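Local coordinates for uridylate kinase (Bacillus anthracis, PDB 2JJX) that catalyses the ATP-dependent phosphorylation of UMP to UDP in pyrimidine biosynthesis and carries an allosteric nucleotide-binding site, at the interface of chains A and B and the interface of chains A and C. Residues are numbered along the deposited sequence; one frame, centred on the assembly and turned at random. Chains: chain A/B/C, Uridylate kinase.

Contact 1: the interface of chains A and B. Residues chain A 31-32, 63, 82, 85-86, 89; chain B 31-32, 63, 82, 85-86, 89.
Helix 76-101 of chain A and its copy in chain B run antiparallel across a two-fold axis, their directions close to 170° apart from residue 82 to residue 89, while A:Ile63, A:Ser31 and A:Phe32 and their twins come from loops. Two subunits of the amino acid kinase family pack here through these paired long helices, the dimer contact typical of bacterial UMP kinases. A:Ile89 and B:Ile89 stand at the middle. Each has CG1 beside the backbone N and anti to the carbonyl carbon (chi1 -69°) and CG2 anti to N, so the two branches touch different neighbours. A:Ile89 and B:Ile89 reach toward each other tip to tip through their CD1 methyls, modelled too close for their separation to carry meaning. Lower down its longer branch, CG1 of A:Ile89 lies 3.5 Å from CB of B:Leu85, the two side chains sliding past each other in opposite directions, with CD2 of B:Leu85 reaching the same methylene at 4.1 Å. The other branch turns toward B:Ile82: CG2 of A:Ile89 meets CG2 of B:Ile82 at 3.9 Å in an oblique crossing. Loop residue B:Ile63 adds its CG2 methyl at about a right angle, 4.1 Å from CD1 of A:Ile89. Each contact is repeated with the chains exchanged. Polar contact at the rim runs through water. Water 1 lies 3.1 Å from the hydroxyl OG of A:Ser31 and 3.3 Å from the carbonyl O of B:Ile63; water 2 repeats the bridge from B:Ser31 to A:Ile63. Both serines are poorly ordered, which makes this link less certain than the apolar one. Within its own chain, the A:Phe32 ring receives CG2 of A:Ile89 at its edge, in plane, and water 1 also lies at the ring edge.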
ATOM      1  N   SER A  31      10.198  26.920 -15.207  1.00 83.48           N
ATOM      2  CA  SER A  31      10.087  26.443 -13.838  1.00 80.80           C
ATOM      3  C   SER A  31       9.172  27.324 -13.018  1.00 70.59           C
ATOM      4  O   SER A  31       7.990  27.429 -13.316  1.00 72.63           O
ATOM      5  CB  SER A  31      11.443  26.161 -13.160  1.00 94.34           C
ATOM      6  OG  SER A  31      12.188  27.347 -12.886  1.00119.38           O
ATOM      7  N   PHE A  32       9.731  27.988 -12.014  1.00 54.90           N
ATOM      8  CA  PHE A  32       8.946  28.859 -11.163  1.00 47.52           C
ATOM      9  C   PHE A  32       9.489  30.261 -11.213  1.00 48.64           C
ATOM     10  O   PHE A  32      10.674  30.475 -11.407  1.00 53.64           O
ATOM     11  CB  PHE A  32       8.955  28.369  -9.727  1.00 46.84           C
ATOM     12  CG  PHE A  32       8.518  26.948  -9.583  1.00 48.24           C
ATOM     13  CD1 PHE A  32       9.416  25.924  -9.815  1.00 46.03           C
ATOM     14  CD2 PHE A  32       7.213  26.632  -9.233  1.00 46.19           C
ATOM     15  CE1 PHE A  32       9.038  24.623  -9.669  1.00 44.31           C
ATOM     16  CE2 PHE A  32       6.840  25.329  -9.073  1.00 44.23           C
ATOM     17  CZ  PHE A  32       7.750  24.322  -9.305  1.00 43.26           C
ATOM     18  N   ILE A  63       6.841  22.464 -16.171  1.00 42.48           N
ATOM     19  CA  ILE A  63       7.894  21.482 -15.957  1.00 43.30           C
ATOM     20  C   ILE A  63       8.039  20.565 -17.159  1.00 57.28           C
ATOM     21  O   ILE A  63       9.141  20.298 -17.617  1.00 57.42           O
ATOM     22  CB  ILE A  63       7.588  20.628 -14.714  1.00 45.13           C
ATOM     23  CG1 ILE A  63       7.481  21.486 -13.462  1.00 40.84           C
ATOM     24  CG2 ILE A  63       8.567  19.486 -14.591  1.00 49.37           C
ATOM     25  CD1 ILE A  63       7.084  20.661 -12.266  1.00 56.40           C
ATOM     26  N   ILE A  82       4.384  11.377 -16.445  1.00 38.23           N
ATOM     27  CA  ILE A  82       5.461  12.307 -16.144  1.00 40.47           C
ATOM     28  C   ILE A  82       4.856  13.655 -15.853  1.00 44.74           C
ATOM     29  O   ILE A  82       5.153  14.278 -14.834  1.00 50.49           O
ATOM     30  CB  ILE A  82       6.477  12.388 -17.291  1.00 49.01           C
ATOM     31  CG1 ILE A  82       7.121  11.017 -17.532  1.00 53.08           C
ATOM     32  CG2 ILE A  82       7.530  13.456 -17.017  1.00 46.33           C
ATOM     33  CD1 ILE A  82       8.022  10.949 -18.752  1.00 58.53           C
ATOM     34  N   LEU A  85       3.453  14.069 -12.409  1.00 41.66           N
ATOM     35  CA  LEU A  85       4.396  14.262 -11.310  1.00 38.79           C
ATOM     36  C   LEU A  85       4.650  15.764 -11.209  1.00 43.27           C
ATOM     37  O   LEU A  85       4.898  16.284 -10.115  1.00 40.84           O
ATOM     38  CB  LEU A  85       5.710  13.518 -11.578  1.00 37.23           C
ATOM     39  CG  LEU A  85       5.972  12.203 -10.848  1.00 38.83           C
ATOM     40  CD1 LEU A  85       4.666  11.629 -10.330  1.00 38.66           C
ATOM     41  CD2 LEU A  85       6.644  11.218 -11.793  1.00 39.02           C
ATOM     42  N   GLY A  86       4.545  16.454 -12.350  1.00 37.04           N
ATOM     43  CA  GLY A  86       4.704  17.898 -12.429  1.00 35.06           C
ATOM     44  C   GLY A  86       3.692  18.636 -11.565  1.00 41.50           C
ATOM     45  O   GLY A  86       4.025  19.593 -10.880  1.00 40.61           O
ATOM     46  N   ILE A  89       4.542  18.453  -7.859  1.00 35.28           N
ATOM     47  CA  ILE A  89       5.667  19.327  -7.550  1.00 33.38           C
ATOM     48  C   ILE A  89       5.134  20.742  -7.358  1.00 39.11           C
ATOM     49  O   ILE A  89       5.445  21.395  -6.376  1.00 42.71           O
ATOM     50  CB  ILE A  89       6.738  19.266  -8.661  1.00 35.60           C
ATOM     51  CG1 ILE A  89       7.426  17.906  -8.674  1.00 34.75           C
ATOM     52  CG2 ILE A  89       7.728  20.402  -8.559  1.00 30.27           C
ATOM     53  CD1 ILE A  89       8.478  17.793  -9.759  1.00 49.42           C
TER
ATOM     54  N   SER B  31      14.965  23.023 -17.492  1.00 83.48           N
ATOM     55  CA  SER B  31      14.220  21.800 -17.749  1.00 80.80           C
ATOM     56  C   SER B  31      15.065  20.781 -18.478  1.00 70.59           C
ATOM     57  O   SER B  31      16.070  20.324 -17.949  1.00 72.63           O
ATOM     58  CB  SER B  31      12.839  22.032 -18.393  1.00 94.34           C
ATOM     59  OG  SER B  31      12.921  22.488 -19.742  1.00119.38           O
ATOM     60  N   PHE B  32      14.679  20.459 -19.705  1.00 54.90           N
ATOM     61  CA  PHE B  32      15.415  19.492 -20.492  1.00 47.52           C
ATOM     62  C   PHE B  32      15.895  20.120 -21.772  1.00 48.64           C
ATOM     63  O   PHE B  32      15.271  21.021 -22.308  1.00 53.64           O
ATOM     64  CB  PHE B  32      14.552  18.287 -20.820  1.00 46.84           C
ATOM     65  CG  PHE B  32      13.949  17.644 -19.613  1.00 48.24           C
ATOM     66  CD1 PHE B  32      12.800  18.170 -19.054  1.00 46.03           C
ATOM     67  CD2 PHE B  32      14.534  16.531 -19.027  1.00 46.19           C
ATOM     68  CE1 PHE B  32      12.228  17.584 -17.965  1.00 44.31           C
ATOM     69  CE2 PHE B  32      13.952  15.937 -17.945  1.00 44.23           C
ATOM     70  CZ  PHE B  32      12.804  16.473 -17.404  1.00 43.26           C
ATOM     71  N   ILE B  63      15.019  20.921 -12.234  1.00 42.48           N
ATOM     72  CA  ILE B  63      13.611  21.200 -11.988  1.00 43.30           C
ATOM     73  C   ILE B  63      13.432  22.050 -10.742  1.00 57.28           C
ATOM     74  O   ILE B  63      12.683  23.016 -10.741  1.00 57.42           O
ATOM     75  CB  ILE B  63      12.826  19.889 -11.813  1.00 45.13           C
ATOM     76  CG1 ILE B  63      12.923  19.012 -13.052  1.00 40.84           C
ATOM     77  CG2 ILE B  63      11.410  20.163 -11.369  1.00 49.37           C
ATOM     78  CD1 ILE B  63      12.237  17.687 -12.842  1.00 56.40           C
ATOM     79  N   ILE B  82      10.201  17.572  -2.508  1.00 38.23           N
ATOM     80  CA  ILE B  82       9.888  18.157  -3.802  1.00 40.47           C
ATOM     81  C   ILE B  82      11.004  17.822  -4.756  1.00 44.74           C
ATOM     82  O   ILE B  82      10.770  17.325  -5.857  1.00 50.49           O
ATOM     83  CB  ILE B  82       9.677  19.674  -3.700  1.00 49.01           C
ATOM     84  CG1 ILE B  82       8.500  19.989  -2.768  1.00 53.08           C
ATOM     85  CG2 ILE B  82       9.474  20.293  -5.078  1.00 46.33           C
ATOM     86  CD1 ILE B  82       8.310  21.464  -2.470  1.00 58.53           C
ATOM     87  N   LEU B  85      10.881  14.381  -6.217  1.00 41.66           N
ATOM     88  CA  LEU B  85       9.907  14.126  -7.276  1.00 38.79           C
ATOM     89  C   LEU B  85      10.589  14.483  -8.595  1.00 43.27           C
ATOM     90  O   LEU B  85      10.299  13.878  -9.633  1.00 40.84           O
ATOM     91  CB  LEU B  85       8.649  14.982  -7.081  1.00 37.23           C
ATOM     92  CG  LEU B  85       7.392  14.322  -6.519  1.00 38.83           C
ATOM     93  CD1 LEU B  85       7.758  13.028  -5.814  1.00 38.66           C
ATOM     94  CD2 LEU B  85       6.704  15.274  -5.552  1.00 39.02           C
ATOM     95  N   GLY B  86      11.524  15.438  -8.531  1.00 37.04           N
ATOM     96  CA  GLY B  86      12.308  15.868  -9.678  1.00 35.06           C
ATOM     97  C   GLY B  86      13.119  14.728 -10.279  1.00 41.50           C
ATOM     98  O   GLY B  86      13.190  14.575 -11.491  1.00 40.61           O
ATOM     99  N   ILE B  89      10.962  12.319 -12.287  1.00 35.28           N
ATOM    100  CA  ILE B  89      10.579  12.917 -13.561  1.00 33.38           C
ATOM    101  C   ILE B  89      11.723  12.715 -14.547  1.00 39.11           C
ATOM    102  O   ILE B  89      11.512  12.261 -15.659  1.00 42.71           O
ATOM    103  CB  ILE B  89      10.230  14.412 -13.388  1.00 35.60           C
ATOM    104  CG1 ILE B  89       8.940  14.577 -12.593  1.00 34.75           C
ATOM    105  CG2 ILE B  89      10.179  15.139 -14.711  1.00 30.27           C
ATOM    106  CD1 ILE B  89       8.563  16.030 -12.386  1.00 49.42           C
TER
HETATM  107  O   HOH W   1      13.304  26.171 -10.205  1.00 80.50           O
HETATM  108  O   HOH W   2      10.387  20.848 -20.580  1.00 80.50           O

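Contact 2: the interface of chains A and C. Residues chain A 207-208, 211, 214; chain C 207-208, 211, 214.
Helix 207-216 of chain A meets the same helix of chain C across a two-fold axis, the two running antiparallel, which sets residue 207 of each chain against residues 211 and 214 of the partner. The contact joins neighbouring subunits of the deposited hexamer. A:Leu211 and C:Leu211 lie at its middle. Their CD2 methyls, CD2 of A:Leu211 and CD2 of C:Leu211, approach to 3.7 Å near the axis, and the same methyl of each leucine also packs on the partner's glutamine: CD2 of A:Leu211 is 3.5 Å from CB of C:Gln207. Leucine and glutamine cross at about a right angle. A:Ala208 and C:Ala208 flank this apolar contact, one residue along from the glutamines. The A:Gln207 chain starts beside its own backbone N, with CG anti to the carbonyl carbon (chi1 -72°), and runs extended beyond CG. It therefore passes C:Leu211 and carries its amide on to C:Arg214. The arginine arrives differently: in A:Arg214 CG is anti to the backbone N (chi1 168°), and bends at chi2 and chi3 bring the guanidinium to the tip of C:Gln207. Amide and guanidinium planes stand nearly perpendicular, 85° apart for A:Gln207 and C:Arg214, with the amide carbon CD at the guanidinium edge, in plane. NH2 of C:Arg214 stands 3.5 Å from NE2 of A:Gln207 and 3.6 Å from its OE1, too long for hydrogen bonds. Both glutamines are poorly ordered, so this polar fringe appears loose and its amide orientation uncertain. A:Arg214 is also backed by its own chain, CD1 of A:Leu211 lying 3.9 Å above the guanidinium plane and offset toward its rim.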
ATOM      1  N   GLN A 207     -13.958  19.169 -24.070  1.00 43.89           N
ATOM      2  CA  GLN A 207     -15.353  18.824 -24.241  1.00 41.35           C
ATOM      3  C   GLN A 207     -15.767  17.975 -23.031  1.00 44.69           C
ATOM      4  O   GLN A 207     -16.786  18.238 -22.383  1.00 44.25           O
ATOM      5  CB  GLN A 207     -15.554  18.051 -25.554  1.00 44.47           C
ATOM      6  CG  GLN A 207     -15.403  18.938 -26.788  1.00 94.63           C
ATOM      7  CD  GLN A 207     -15.749  18.260 -28.117  1.00123.04           C
ATOM      8  OE1 GLN A 207     -16.733  17.516 -28.231  1.00105.35           O
ATOM      9  NE2 GLN A 207     -15.025  18.648 -29.163  1.00116.13           N
ATOM     10  N   ALA A 208     -14.958  16.962 -22.718  1.00 38.11           N
ATOM     11  CA  ALA A 208     -15.291  16.043 -21.623  1.00 38.37           C
ATOM     12  C   ALA A 208     -15.510  16.765 -20.293  1.00 43.66           C
ATOM     13  O   ALA A 208     -16.370  16.381 -19.493  1.00 43.61           O
ATOM     14  CB  ALA A 208     -14.248  14.968 -21.471  1.00 38.45           C
ATOM     15  N   LEU A 211     -18.869  18.772 -20.650  1.00 38.02           N
ATOM     16  CA  LEU A 211     -20.040  17.911 -20.592  1.00 33.70           C
ATOM     17  C   LEU A 211     -20.341  17.553 -19.149  1.00 40.39           C
ATOM     18  O   LEU A 211     -21.491  17.541 -18.740  1.00 49.67           O
ATOM     19  CB  LEU A 211     -19.760  16.626 -21.379  1.00 33.60           C
ATOM     20  CG  LEU A 211     -20.224  16.524 -22.846  1.00 38.41           C
ATOM     21  CD1 LEU A 211     -20.220  17.861 -23.613  1.00 31.53           C
ATOM     22  CD2 LEU A 211     -19.458  15.441 -23.598  1.00 35.58           C
ATOM     23  N   ARG A 214     -21.648  20.346 -17.320  1.00 39.35           N
ATOM     24  CA  ARG A 214     -23.000  20.596 -17.823  1.00 38.58           C
ATOM     25  C   ARG A 214     -23.990  19.586 -17.245  1.00 43.73           C
ATOM     26  O   ARG A 214     -25.089  19.942 -16.833  1.00 44.83           O
ATOM     27  CB  ARG A 214     -23.025  20.559 -19.355  1.00 37.03           C
ATOM     28  CG  ARG A 214     -24.402  20.519 -20.009  1.00 31.68           C
ATOM     29  CD  ARG A 214     -24.775  19.093 -20.409  1.00 48.99           C
ATOM     30  NE  ARG A 214     -24.706  18.856 -21.850  1.00 43.95           N
ATOM     31  CZ  ARG A 214     -24.297  17.706 -22.380  1.00 69.49           C
ATOM     32  NH1 ARG A 214     -23.873  16.723 -21.596  1.00 55.28           N
ATOM     33  NH2 ARG A 214     -24.310  17.531 -23.692  1.00 82.89           N
TER
ATOM     34  N   GLN C 207     -21.170  10.238 -24.008  1.00 41.94           N
ATOM     35  CA  GLN C 207     -20.553  11.211 -24.886  1.00 39.46           C
ATOM     36  C   GLN C 207     -19.056  11.209 -24.623  1.00 44.41           C
ATOM     37  O   GLN C 207     -18.256  11.099 -25.555  1.00 48.68           O
ATOM     38  CB  GLN C 207     -21.172  12.598 -24.720  1.00 42.68           C
ATOM     39  CG  GLN C 207     -22.535  12.731 -25.385  1.00 91.29           C
ATOM     40  CD  GLN C 207     -23.111  14.141 -25.302  1.00121.11           C
ATOM     41  OE1 GLN C 207     -22.409  15.129 -25.537  1.00103.87           O
ATOM     42  NE2 GLN C 207     -24.402  14.236 -24.981  1.00115.20           N
ATOM     43  N   ALA C 208     -18.684  11.200 -23.343  1.00 32.92           N
ATOM     44  CA  ALA C 208     -17.269  11.170 -22.979  1.00 32.75           C
ATOM     45  C   ALA C 208     -16.475   9.988 -23.557  1.00 40.80           C
ATOM     46  O   ALA C 208     -15.341  10.153 -24.026  1.00 42.51           O
ATOM     47  CB  ALA C 208     -17.104  11.225 -21.508  1.00 33.78           C
ATOM     48  N   LEU C 211     -16.322  10.560 -27.417  1.00 34.13           N
ATOM     49  CA  LEU C 211     -15.335  11.590 -27.710  1.00 28.51           C
ATOM     50  C   LEU C 211     -13.919  11.037 -27.726  1.00 36.73           C
ATOM     51  O   LEU C 211     -13.187  11.265 -28.681  1.00 48.15           O
ATOM     52  CB  LEU C 211     -15.438  12.699 -26.669  1.00 26.84           C
ATOM     53  CG  LEU C 211     -16.292  13.902 -27.065  1.00 32.10           C
ATOM     54  CD1 LEU C 211     -17.561  13.479 -27.790  1.00 29.02           C
ATOM     55  CD2 LEU C 211     -16.613  14.781 -25.856  1.00 35.53           C
ATOM     56  N   ARG C 214     -13.179   8.627 -30.430  1.00 34.34           N
ATOM     57  CA  ARG C 214     -13.007   9.461 -31.619  1.00 34.54           C
ATOM     58  C   ARG C 214     -11.640  10.143 -31.664  1.00 38.87           C
ATOM     59  O   ARG C 214     -10.934  10.100 -32.659  1.00 42.06           O
ATOM     60  CB  ARG C 214     -14.125  10.498 -31.689  1.00 37.16           C
ATOM     61  CG  ARG C 214     -13.958  11.576 -32.728  1.00 31.07           C
ATOM     62  CD  ARG C 214     -13.588  12.860 -32.007  1.00 43.53           C
ATOM     63  NE  ARG C 214     -14.587  13.930 -32.034  1.00 44.64           N
ATOM     64  CZ  ARG C 214     -14.625  14.901 -31.116  1.00 72.01           C
ATOM     65  NH1 ARG C 214     -13.806  14.857 -30.064  1.00 54.37           N
ATOM     66  NH2 ARG C 214     -15.491  15.903 -31.214  1.00 79.82           N
TER

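Contact 1 and contact 2 lie about 30 Å apart, measured between the centres of their C-alpha atoms, and share no residue or secondary-structure element. Chain A enters contact 1 with helix 76-101 and nearby loops, and contact 2 with helix 207-216, so one subunit can hold B and C at the same time. Both contacts are two-fold symmetric and use the same residues from each partner. Two distinct two-fold contacts on each subunit could join dimers into a closed ring, consistent with the hexamer of the deposited assembly and with the hexameric state typical of bacterial UMP kinases.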